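Local structure of racemase (Pseudovibrio sp. JE062, 3MKC) at residues A[188-199]-A[225-234]; A[281-289]-A[308-317]. The protein is a racemase-type member of the enolase superfamily, pairing an enolase-like N-terminal domain with a TIM-barrel-type C-terminal domain. One frame throughout, in Å; residues are numbered along the deposited sequence.

How the interactions relate
Both interactions lie within the enolase C-terminal, TIM-barrel-like part of the chain and follow one another in sequence, interaction 1 being complete before interaction 2 begins. Interaction 1 joins two helices of the outer layer through their flanks and a following turn, with its centre about 26 Å from the centre of the chain. Interaction 2 pairs two neighbouring parallel strands and the loops that leave them, its centre only about 7 Å from that of the chain. The two centres are about 23 Å apart, and the nearest atoms, about 9 Å apart, do not touch. One is helix-to-helix packing outside the barrel wall, the other strand pairing within the wall itself.

Interaction 1 (A[188-199]-A[225-234]); sequences TKEVAYYLRELR and LLNSIEDLEL
Leu-232 sets its CD1 4.0 Å from Leu-195 CB and lodges CD2 between the aliphatic parts of Arg-196 and Arg-199, 3.9 Å from Arg-196 CG. Beyond it the apolar seam runs back along helix 188-202. Ala-192 CB meets Leu-225 CD1 and Ile-229 CG2, while the methyl tips Leu-195 CD1 and Ile-229 CD1 come within 3.8 Å. The CA atoms of Ala-192 and Ile-229 are 6.6 Å apart here.

Arg-196, extended from CG to NE, passes Leu-232 at about a right angle and carries its guanidinium to Asp-231. The salt bridge is end-on and bidentate. Arg-196 NH1 gives a fairly straight bond to the syn lone pair of Asp-231 OD2 (2.7 Å, 163°), and Arg-196 NH2 reaches Asp-231 OD1 at 2.8 Å from a more tilted position, the guanidinium and carboxylate planes standing 30° apart. NH2 also makes a weak bond to Ser-228 O.

Arg-199 bends at chi2 and chi3, which turns its guanidinium side-on to the turn. Arg-199 NE and NH2 both hold Leu-232 O, NE at 2.9 Å, with the oxygen near the guanidinium plane; NH1 goes to Thr-206 O and Gly-203 O. The contact thus packs helix 188-202 against helix 219-228 and its exit turn, with Leu-195 and Leu-234 resting on strand 207-211 beneath and helix 154-170 flanking the first helix through Tyr-194.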
loop_
_atom_site.group_PDB
_atom_site.type_symbol
_atom_site.label_atom_id
_atom_site.label_comp_id
_atom_site.label_asym_id
_atom_site.label_seq_id
_atom_site.Cartn_x
_atom_site.Cartn_y
_atom_site.Cartn_z
ATOM N N THR A 188 26.897 10.925 2.411
ATOM C CA THR A 188 26.147 10.931 1.165
ATOM C C THR A 188 26.986 10.353 0.024
ATOM O O THR A 188 26.453 9.704 -0.878
ATOM C CB THR A 188 25.676 12.344 0.790
ATOM O OG1 THR A 188 26.811 13.186 0.561
ATOM C CG2 THR A 188 24.831 12.926 1.910
ATOM N N LYS A 189 28.295 10.570 0.064
ATOM C CA LYS A 189 29.148 10.026 -0.982
ATOM C C LYS A 189 29.170 8.500 -0.928
ATOM O O LYS A 189 29.222 7.835 -1.962
ATOM C CB LYS A 189 30.572 10.584 -0.873
ATOM C CG LYS A 189 30.893 11.580 -1.978
ATOM C CD LYS A 189 30.688 10.906 -3.338
ATOM C CE LYS A 189 30.500 11.897 -4.480
ATOM N NZ LYS A 189 30.156 11.161 -5.739
ATOM N N GLU A 190 29.110 7.953 0.280
ATOM C CA GLU A 190 29.115 6.510 0.453
ATOM C C GLU A 190 27.798 5.930 -0.052
ATOM O O GLU A 190 27.766 4.838 -0.620
ATOM C CB GLU A 190 29.316 6.150 1.928
ATOM C CG GLU A 190 30.684 6.534 2.479
ATOM C CD GLU A 190 30.833 6.193 3.950
ATOM O OE1 GLU A 190 30.066 6.735 4.773
ATOM O OE2 GLU A 190 31.713 5.379 4.283
ATOM N N VAL A 191 26.710 6.665 0.167
ATOM C CA VAL A 191 25.399 6.223 -0.290
ATOM C C VAL A 191 25.417 6.168 -1.812
ATOM O O VAL A 191 24.861 5.248 -2.411
ATOM C CB VAL A 191 24.280 7.187 0.177
ATOM C CG1 VAL A 191 22.944 6.790 -0.456
ATOM C CG2 VAL A 191 24.171 7.144 1.692
ATOM N N ALA A 192 26.063 7.153 -2.432
ATOM C CA ALA A 192 26.151 7.187 -3.884
ATOM C C ALA A 192 26.920 5.956 -4.358
ATOM O O ALA A 192 26.541 5.308 -5.333
ATOM C CB ALA A 192 26.854 8.448 -4.335
ATOM N N TYR A 193 28.004 5.649 -3.654
ATOM C CA TYR A 193 28.842 4.497 -3.970
ATOM C C TYR A 193 27.989 3.241 -3.888
ATOM O O TYR A 193 27.983 2.405 -4.795
ATOM C CB TYR A 193 29.997 4.401 -2.965
ATOM C CG TYR A 193 30.721 3.076 -3.008
ATOM C CD1 TYR A 193 31.546 2.748 -4.081
ATOM C CD2 TYR A 193 30.541 2.132 -2.000
ATOM C CE1 TYR A 193 32.176 1.507 -4.152
ATOM C CE2 TYR A 193 31.164 0.884 -2.060
ATOM C CZ TYR A 193 31.978 0.583 -3.139
ATOM O OH TYR A 193 32.587 -0.647 -3.216
ATOM N N TYR A 194 27.263 3.135 -2.784
ATOM C CA TYR A 194 26.373 2.018 -2.502
ATOM C C TYR A 194 25.403 1.745 -3.649
ATOM O O TYR A 194 25.324 0.630 -4.168
ATOM C CB TYR A 194 25.599 2.342 -1.224
ATOM C CG TYR A 194 24.520 1.371 -0.822
ATOM C CD1 TYR A 194 24.825 0.063 -0.463
ATOM C CD2 TYR A 194 23.190 1.784 -0.733
ATOM C CE1 TYR A 194 23.834 -0.809 -0.015
ATOM C CE2 TYR A 194 22.197 0.925 -0.287
ATOM C CZ TYR A 194 22.524 -0.367 0.071
ATOM O OH TYR A 194 21.541 -1.211 0.526
ATOM N N LEU A 195 24.659 2.772 -4.039
ATOM C CA LEU A 195 23.686 2.631 -5.104
ATOM C C LEU A 195 24.357 2.302 -6.425
ATOM O O LEU A 195 23.780 1.626 -7.264
ATOM C CB LEU A 195 22.859 3.913 -5.218
ATOM C CG LEU A 195 22.070 4.248 -3.946
ATOM C CD1 LEU A 195 21.282 5.538 -4.149
ATOM C CD2 LEU A 195 21.123 3.104 -3.606
ATOM N N ARG A 196 25.582 2.777 -6.612
ATOM C CA ARG A 196 26.293 2.488 -7.846
ATOM C C ARG A 196 26.657 1.011 -7.892
ATOM O O ARG A 196 26.620 0.382 -8.955
ATOM C CB ARG A 196 27.553 3.346 -7.947
ATOM C CG ARG A 196 27.274 4.765 -8.388
ATOM C CD ARG A 196 28.511 5.646 -8.322
ATOM N NE ARG A 196 28.230 6.961 -8.883
ATOM C CZ ARG A 196 27.867 7.153 -10.144
ATOM N NH1 ARG A 196 27.754 6.116 -10.963
ATOM N NH2 ARG A 196 27.599 8.375 -10.588
ATOM N N GLU A 197 27.000 0.454 -6.736
ATOM C CA GLU A 197 27.371 -0.956 -6.671
ATOM C C GLU A 197 26.160 -1.849 -6.880
ATOM O O GLU A 197 26.241 -2.859 -7.576
ATOM C CB GLU A 197 28.033 -1.280 -5.329
ATOM C CG GLU A 197 29.349 -0.557 -5.123
ATOM C CD GLU A 197 30.342 -0.835 -6.236
ATOM O OE1 GLU A 197 30.783 -1.998 -6.366
ATOM O OE2 GLU A 197 30.678 0.109 -6.985
ATOM N N LEU A 198 25.034 -1.474 -6.284
ATOM C CA LEU A 198 23.820 -2.265 -6.424
ATOM C C LEU A 198 23.318 -2.228 -7.857
ATOM O O LEU A 198 22.854 -3.240 -8.386
ATOM C CB LEU A 198 22.737 -1.752 -5.472
ATOM C CG LEU A 198 23.055 -1.883 -3.982
ATOM C CD1 LEU A 198 21.849 -1.461 -3.157
ATOM C CD2 LEU A 198 23.422 -3.327 -3.664
ATOM N N ARG A 199 23.404 -1.059 -8.486
ATOM C CA ARG A 199 22.971 -0.920 -9.867
ATOM C C ARG A 199 23.913 -1.726 -10.757
ATOM O O ARG A 199 23.497 -2.289 -11.770
ATOM C CB ARG A 199 22.988 0.550 -10.290
ATOM C CG ARG A 199 22.777 0.767 -11.785
ATOM C CD ARG A 199 21.484 0.122 -12.260
ATOM N NE ARG A 199 20.447 1.103 -12.559
ATOM C CZ ARG A 199 19.229 0.794 -12.987
ATOM N NH1 ARG A 199 18.886 -0.474 -13.164
ATOM N NH2 ARG A 199 18.354 1.757 -13.250
ATOM N N LEU A 225 23.319 14.735 -3.946
ATOM C CA LEU A 225 23.401 13.285 -4.035
ATOM C C LEU A 225 22.654 12.764 -5.257
ATOM O O LEU A 225 23.212 12.025 -6.062
ATOM C CB LEU A 225 22.830 12.644 -2.770
ATOM C CG LEU A 225 22.573 11.134 -2.793
ATOM C CD1 LEU A 225 23.861 10.381 -3.097
ATOM C CD2 LEU A 225 22.002 10.704 -1.456
ATOM N N LEU A 226 21.392 13.156 -5.403
ATOM C CA LEU A 226 20.610 12.683 -6.538
ATOM C C LEU A 226 21.183 13.132 -7.875
ATOM O O LEU A 226 21.145 12.390 -8.855
ATOM C CB LEU A 226 19.152 13.131 -6.401
ATOM C CG LEU A 226 18.413 12.565 -5.181
ATOM C CD1 LEU A 226 16.955 13.004 -5.236
ATOM C CD2 LEU A 226 18.500 11.034 -5.170
ATOM N N ASN A 227 21.728 14.341 -7.924
ATOM C CA ASN A 227 22.299 14.819 -9.170
ATOM C C ASN A 227 23.547 14.039 -9.567
ATOM O O ASN A 227 23.800 13.837 -10.751
ATOM C CB ASN A 227 22.615 16.317 -9.084
ATOM C CG ASN A 227 21.369 17.172 -9.179
ATOM O OD1 ASN A 227 20.379 16.766 -9.784
ATOM N ND2 ASN A 227 21.414 18.368 -8.599
ATOM N N SER A 228 24.308 13.570 -8.586
ATOM C CA SER A 228 25.539 12.832 -8.883
ATOM C C SER A 228 25.320 11.394 -9.346
ATOM O O SER A 228 26.243 10.757 -9.855
ATOM C CB SER A 228 26.464 12.835 -7.661
ATOM O OG SER A 228 25.973 11.983 -6.643
ATOM N N ILE A 229 24.108 10.873 -9.169
ATOM C CA ILE A 229 23.829 9.503 -9.591
ATOM C C ILE A 229 22.790 9.452 -10.703
ATOM O O ILE A 229 22.083 8.460 -10.869
ATOM C CB ILE A 229 23.352 8.632 -8.414
ATOM C CG1 ILE A 229 22.064 9.205 -7.818
ATOM C CG2 ILE A 229 24.454 8.544 -7.360
ATOM C CD1 ILE A 229 21.500 8.363 -6.695
ATOM N N GLU A 230 22.717 10.533 -11.469
ATOM C CA GLU A 230 21.785 10.625 -12.575
ATOM C C GLU A 230 22.069 9.508 -13.583
ATOM O O GLU A 230 21.151 8.942 -14.175
ATOM C CB GLU A 230 21.922 12.001 -13.241
ATOM C CG GLU A 230 20.769 12.375 -14.156
ATOM C CD GLU A 230 20.863 13.798 -14.678
ATOM O OE1 GLU A 230 20.743 14.747 -13.871
ATOM O OE2 GLU A 230 21.051 13.968 -15.902
ATOM N N ASP A 231 23.345 9.178 -13.761
ATOM C CA ASP A 231 23.735 8.133 -14.702
ATOM C C ASP A 231 23.181 6.750 -14.344
ATOM O O ASP A 231 23.068 5.882 -15.213
ATOM C CB ASP A 231 25.264 8.068 -14.803
ATOM C CG ASP A 231 25.920 7.818 -13.467
ATOM O OD1 ASP A 231 25.645 8.584 -12.518
ATOM O OD2 ASP A 231 26.709 6.859 -13.363
ATOM N N LEU A 232 22.838 6.543 -13.075
ATOM C CA LEU A 232 22.286 5.261 -12.639
ATOM C C LEU A 232 20.865 5.076 -13.165
ATOM O O LEU A 232 20.309 3.985 -13.110
ATOM C CB LEU A 232 22.290 5.163 -11.111
ATOM C CG LEU A 232 23.676 5.209 -10.463
ATOM C CD1 LEU A 232 23.539 4.978 -8.971
ATOM C CD2 LEU A 232 24.582 4.150 -11.090
ATOM N N GLU A 233 20.276 6.153 -13.671
ATOM C CA GLU A 233 18.931 6.085 -14.227
ATOM C C GLU A 233 17.926 5.401 -13.301
ATOM O O GLU A 233 17.132 4.562 -13.743
ATOM C CB GLU A 233 18.967 5.339 -15.565
ATOM C CG GLU A 233 19.938 5.929 -16.584
ATOM C CD GLU A 233 19.974 5.138 -17.880
ATOM O OE1 GLU A 233 18.892 4.899 -18.461
ATOM O OE2 GLU A 233 21.082 4.756 -18.320
ATOM N N LEU A 234 17.955 5.759 -12.024
ATOM C CA LEU A 234 17.039 5.168 -11.051
ATOM C C LEU A 234 15.603 5.621 -11.334
ATOM O O LEU A 234 15.374 6.739 -11.805
ATOM C CB LEU A 234 17.474 5.568 -9.636
ATOM C CG LEU A 234 18.930 5.188 -9.306
ATOM C CD1 LEU A 234 19.327 5.732 -7.942
ATOM C CD2 LEU A 234 19.081 3.664 -9.342
#

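Interaction 2 (A[281-289]-A[308-317])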
loop_
_atom_site.group_PDB
_atom_site.type_symbol
_atom_site.label_atom_id
_atom_site.label_comp_id
_atom_site.label_asym_id
_atom_site.label_seq_id
_atom_site.Cartn_x
_atom_site.Cartn_y
_atom_site.Cartn_z
ATOM N N VAL A 281 5.525 16.562 -6.123
ATOM C CA VAL A 281 6.076 15.224 -6.329
ATOM C C VAL A 281 5.607 14.522 -7.604
ATOM O O VAL A 281 4.531 14.811 -8.123
ATOM C CB VAL A 281 5.813 14.308 -5.092
ATOM C CG1 VAL A 281 6.484 14.910 -3.875
ATOM C CG2 VAL A 281 4.325 14.133 -4.852
ATOM N N HIS A 282 6.443 13.622 -8.117
ATOM C CA HIS A 282 6.124 12.879 -9.337
ATOM C C HIS A 282 5.292 11.656 -9.047
ATOM O O HIS A 282 4.643 11.126 -9.937
ATOM C CB HIS A 282 7.379 12.329 -10.031
ATOM C CG HIS A 282 8.380 13.360 -10.432
ATOM N ND1 HIS A 282 9.212 13.984 -9.528
ATOM C CD2 HIS A 282 8.752 13.809 -11.657
ATOM C CE1 HIS A 282 10.055 14.767 -10.177
ATOM N NE2 HIS A 282 9.798 14.676 -11.470
ATOM N N LEU A 283 5.335 11.197 -7.806
ATOM C CA LEU A 283 4.648 9.964 -7.465
ATOM C C LEU A 283 4.159 9.951 -6.022
ATOM O O LEU A 283 4.867 10.388 -5.117
ATOM C CB LEU A 283 5.634 8.816 -7.715
ATOM C CG LEU A 283 5.212 7.350 -7.706
ATOM C CD1 LEU A 283 6.167 6.554 -8.603
ATOM C CD2 LEU A 283 5.217 6.817 -6.284
ATOM N N LEU A 284 2.946 9.439 -5.826
ATOM C CA LEU A 284 2.331 9.342 -4.506
ATOM C C LEU A 284 2.328 7.892 -4.037
ATOM O O LEU A 284 2.067 6.981 -4.820
ATOM C CB LEU A 284 0.891 9.842 -4.559
ATOM C CG LEU A 284 0.712 11.315 -4.933
ATOM C CD1 LEU A 284 -0.764 11.580 -5.166
ATOM C CD2 LEU A 284 1.252 12.213 -3.816
ATOM N N GLN A 285 2.579 7.689 -2.747
ATOM C CA GLN A 285 2.625 6.346 -2.192
ATOM C C GLN A 285 1.589 6.073 -1.099
ATOM O O GLN A 285 1.798 5.209 -0.240
ATOM C CB GLN A 285 4.037 6.065 -1.670
ATOM C CG GLN A 285 5.096 6.251 -2.755
ATOM C CD GLN A 285 6.514 6.028 -2.265
ATOM O OE1 GLN A 285 6.928 6.583 -1.252
ATOM N NE2 GLN A 285 7.271 5.218 -2.998
ATOM N N SER A 286 0.476 6.807 -1.139
ATOM C CA SER A 286 -0.601 6.623 -0.166
ATOM C C SER A 286 -0.906 5.128 -0.042
ATOM O O SER A 286 -1.074 4.434 -1.042
ATOM C CB SER A 286 -1.839 7.386 -0.623
ATOM O OG SER A 286 -1.505 8.740 -0.883
ATOM N N ASP A 287 -0.998 4.650 1.194
ATOM C CA ASP A 287 -1.211 3.225 1.488
ATOM C C ASP A 287 -2.663 2.746 1.537
ATOM O O ASP A 287 -3.529 3.418 2.080
ATOM C CB ASP A 287 -0.527 2.909 2.822
ATOM C CG ASP A 287 -0.356 1.422 3.069
ATOM O OD1 ASP A 287 -1.275 0.640 2.767
ATOM O OD2 ASP A 287 0.712 1.043 3.590
ATOM N N TYR A 288 -2.903 1.559 0.982
ATOM C CA TYR A 288 -4.230 0.947 0.955
ATOM C C TYR A 288 -4.874 0.894 2.327
ATOM O O TYR A 288 -6.046 1.235 2.496
ATOM C CB TYR A 288 -4.148 -0.500 0.452
ATOM C CG TYR A 288 -3.478 -0.686 -0.881
ATOM C CD1 TYR A 288 -4.208 -0.611 -2.067
ATOM C CD2 TYR A 288 -2.110 -0.939 -0.962
ATOM C CE1 TYR A 288 -3.594 -0.782 -3.301
ATOM C CE2 TYR A 288 -1.486 -1.111 -2.192
ATOM C CZ TYR A 288 -2.232 -1.028 -3.358
ATOM O OH TYR A 288 -1.610 -1.161 -4.582
ATOM N N ASN A 289 -4.102 0.441 3.307
ATOM C CA ASN A 289 -4.620 0.271 4.654
ATOM C C ASN A 289 -4.407 1.454 5.585
ATOM O O ASN A 289 -4.529 1.319 6.807
ATOM C CB ASN A 289 -4.022 -1.002 5.271
ATOM C CG ASN A 289 -2.507 -1.037 5.188
ATOM O OD1 ASN A 289 -1.829 -0.135 5.684
ATOM N ND2 ASN A 289 -1.967 -2.083 4.556
ATOM N N ASN A 308 -0.555 14.695 -13.853
ATOM C CA ASN A 308 0.670 14.032 -14.317
ATOM C C ASN A 308 1.506 13.454 -13.182
ATOM O O ASN A 308 2.738 13.534 -13.186
ATOM C CB ASN A 308 1.518 15.011 -15.129
ATOM C CG ASN A 308 0.759 15.586 -16.302
ATOM O OD1 ASN A 308 0.443 14.879 -17.268
ATOM N ND2 ASN A 308 0.448 16.875 -16.223
ATOM N N VAL A 309 0.821 12.850 -12.221
ATOM C CA VAL A 309 1.463 12.243 -11.068
ATOM C C VAL A 309 1.124 10.756 -11.020
ATOM O O VAL A 309 -0.039 10.377 -11.113
ATOM C CB VAL A 309 0.980 12.921 -9.772
ATOM C CG1 VAL A 309 1.474 12.165 -8.547
ATOM C CG2 VAL A 309 1.481 14.363 -9.740
ATOM N N GLN A 310 2.148 9.924 -10.875
ATOM C CA GLN A 310 1.949 8.481 -10.797
ATOM C C GLN A 310 1.586 8.081 -9.384
ATOM O O GLN A 310 1.922 8.781 -8.430
ATOM C CB GLN A 310 3.237 7.738 -11.172
ATOM C CG GLN A 310 3.774 8.059 -12.543
ATOM C CD GLN A 310 4.870 7.090 -12.961
ATOM O OE1 GLN A 310 5.619 6.585 -12.122
ATOM N NE2 GLN A 310 4.974 6.838 -14.257
ATOM N N VAL A 311 0.902 6.950 -9.250
ATOM C CA VAL A 311 0.559 6.448 -7.934
ATOM C C VAL A 311 0.972 4.988 -7.846
ATOM O O VAL A 311 0.619 4.180 -8.700
ATOM C CB VAL A 311 -0.942 6.540 -7.637
ATOM C CG1 VAL A 311 -1.225 5.995 -6.233
ATOM C CG2 VAL A 311 -1.408 7.989 -7.742
HETATM N N MSE A 312 1.758 4.677 -6.824
HETATM C CA MSE A 312 2.211 3.316 -6.553
HETATM C C MSE A 312 1.983 3.225 -5.058
HETATM O O MSE A 312 2.859 3.570 -4.266
HETATM C CB MSE A 312 3.694 3.146 -6.878
HETATM C CG MSE A 312 4.008 3.161 -8.370
HETATM SE SE MSE A 312 5.802 2.617 -8.759
HETATM C CE MSE A 312 5.772 2.999 -10.616
ATOM N N PRO A 313 0.787 2.780 -4.652
ATOM C CA PRO A 313 0.463 2.674 -3.230
ATOM C C PRO A 313 1.435 1.853 -2.407
ATOM O O PRO A 313 1.840 0.760 -2.811
ATOM C CB PRO A 313 -0.940 2.070 -3.238
ATOM C CG PRO A 313 -1.507 2.522 -4.549
ATOM C CD PRO A 313 -0.341 2.310 -5.476
ATOM N N HIS A 314 1.810 2.390 -1.252
ATOM C CA HIS A 314 2.714 1.685 -0.357
ATOM C C HIS A 314 2.010 0.383 0.001
ATOM O O HIS A 314 0.805 0.371 0.271
ATOM C CB HIS A 314 2.955 2.510 0.901
ATOM C CG HIS A 314 3.724 1.787 1.962
ATOM N ND1 HIS A 314 5.050 1.438 1.815
ATOM C CD2 HIS A 314 3.356 1.355 3.189
ATOM C CE1 HIS A 314 5.465 0.825 2.910
ATOM N NE2 HIS A 314 4.455 0.761 3.759
ATOM N N ASN A 315 2.760 -0.715 -0.005
ATOM C CA ASN A 315 2.191 -2.013 0.307
ATOM C C ASN A 315 3.185 -2.886 1.061
ATOM O O ASN A 315 4.126 -3.424 0.475
ATOM C CB ASN A 315 1.739 -2.706 -0.983
ATOM C CG ASN A 315 1.346 -4.157 -0.762
ATOM O OD1 ASN A 315 1.034 -4.561 0.355
ATOM N ND2 ASN A 315 1.347 -4.943 -1.834
ATOM N N TRP A 316 2.972 -2.997 2.368
ATOM C CA TRP A 316 3.818 -3.814 3.224
ATOM C C TRP A 316 3.027 -4.314 4.429
ATOM O O TRP A 316 3.241 -3.872 5.557
ATOM C CB TRP A 316 5.046 -3.026 3.689
ATOM C CG TRP A 316 6.062 -3.895 4.359
ATOM C CD1 TRP A 316 6.141 -4.197 5.692
ATOM C CD2 TRP A 316 7.099 -4.644 3.714
ATOM N NE1 TRP A 316 7.162 -5.093 5.915
ATOM C CE2 TRP A 316 7.765 -5.385 4.718
ATOM C CE3 TRP A 316 7.527 -4.764 2.385
ATOM C CZ2 TRP A 316 8.840 -6.238 4.434
ATOM C CZ3 TRP A 316 8.598 -5.615 2.100
ATOM C CH2 TRP A 316 9.241 -6.340 3.125
ATOM N N LYS A 317 2.094 -5.223 4.168
ATOM C CA LYS A 317 1.268 -5.817 5.213
ATOM C C LYS A 317 1.178 -7.314 4.943
ATOM O O LYS A 317 2.202 -7.976 4.812
ATOM C CB LYS A 317 -0.139 -5.216 5.223
ATOM C CG LYS A 317 -0.378 -4.120 6.250
ATOM C CD LYS A 317 0.042 -4.516 7.662
ATOM C CE LYS A 317 -0.544 -3.543 8.672
ATOM N NZ LYS A 317 0.108 -3.585 10.007
HETATM O O HOH W 1 5.009 11.858 -12.762
HETATM O O HOH W 2 5.579 2.782 -3.976
HETATM O O HOH W 3 0.818 -1.692 3.604
HETATM O O HOH W 4 1.095 -1.100 -4.484
#
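Gln-310 and Leu-284 stitch the two strands together in parallel register: Gln-310 N bonds to His-282 O, Leu-284 N to Gln-310 O (2.9 Å, 161°), and Met-312 N to Leu-284 O. Past the strands, His-314 N reaches Gln-285 O at 3.0 Å, from well above the carbonyl plane.

Apolar contacts fall on both faces of the sheet. Leu-283 CD1 touches the SE atom of selenomethionine Met-312 at 4.0 Å; on the other face Leu-284 CG packs on Val-309 CG1 at 3.8 Å. Further on, Pro-313 CB makes a CH-pi contact over one face of the Tyr-288 ring, 3.7 Å from its centroid.

Waters bridge the two segments. One links His-282 O with Asn-308 O, another Tyr-288 OH with Pro-313 O. A third joins Asp-287 OD2, Asn-289 ND2 and Trp-316 N, while Asp-287 OD1 accepts from Asn-289 N (2.9 Å) in an Asx turn.

This is the strand pair of a beta-alpha-beta unit, with helix 293-306 covering Leu-284 and Val-311. Strand 261-262 pairs with the far edge of 283-284, Phe-236 of strand 236-238 meets Leu-283 and Met-312, and helix 319-331 backs Tyr-288 and Pro-313.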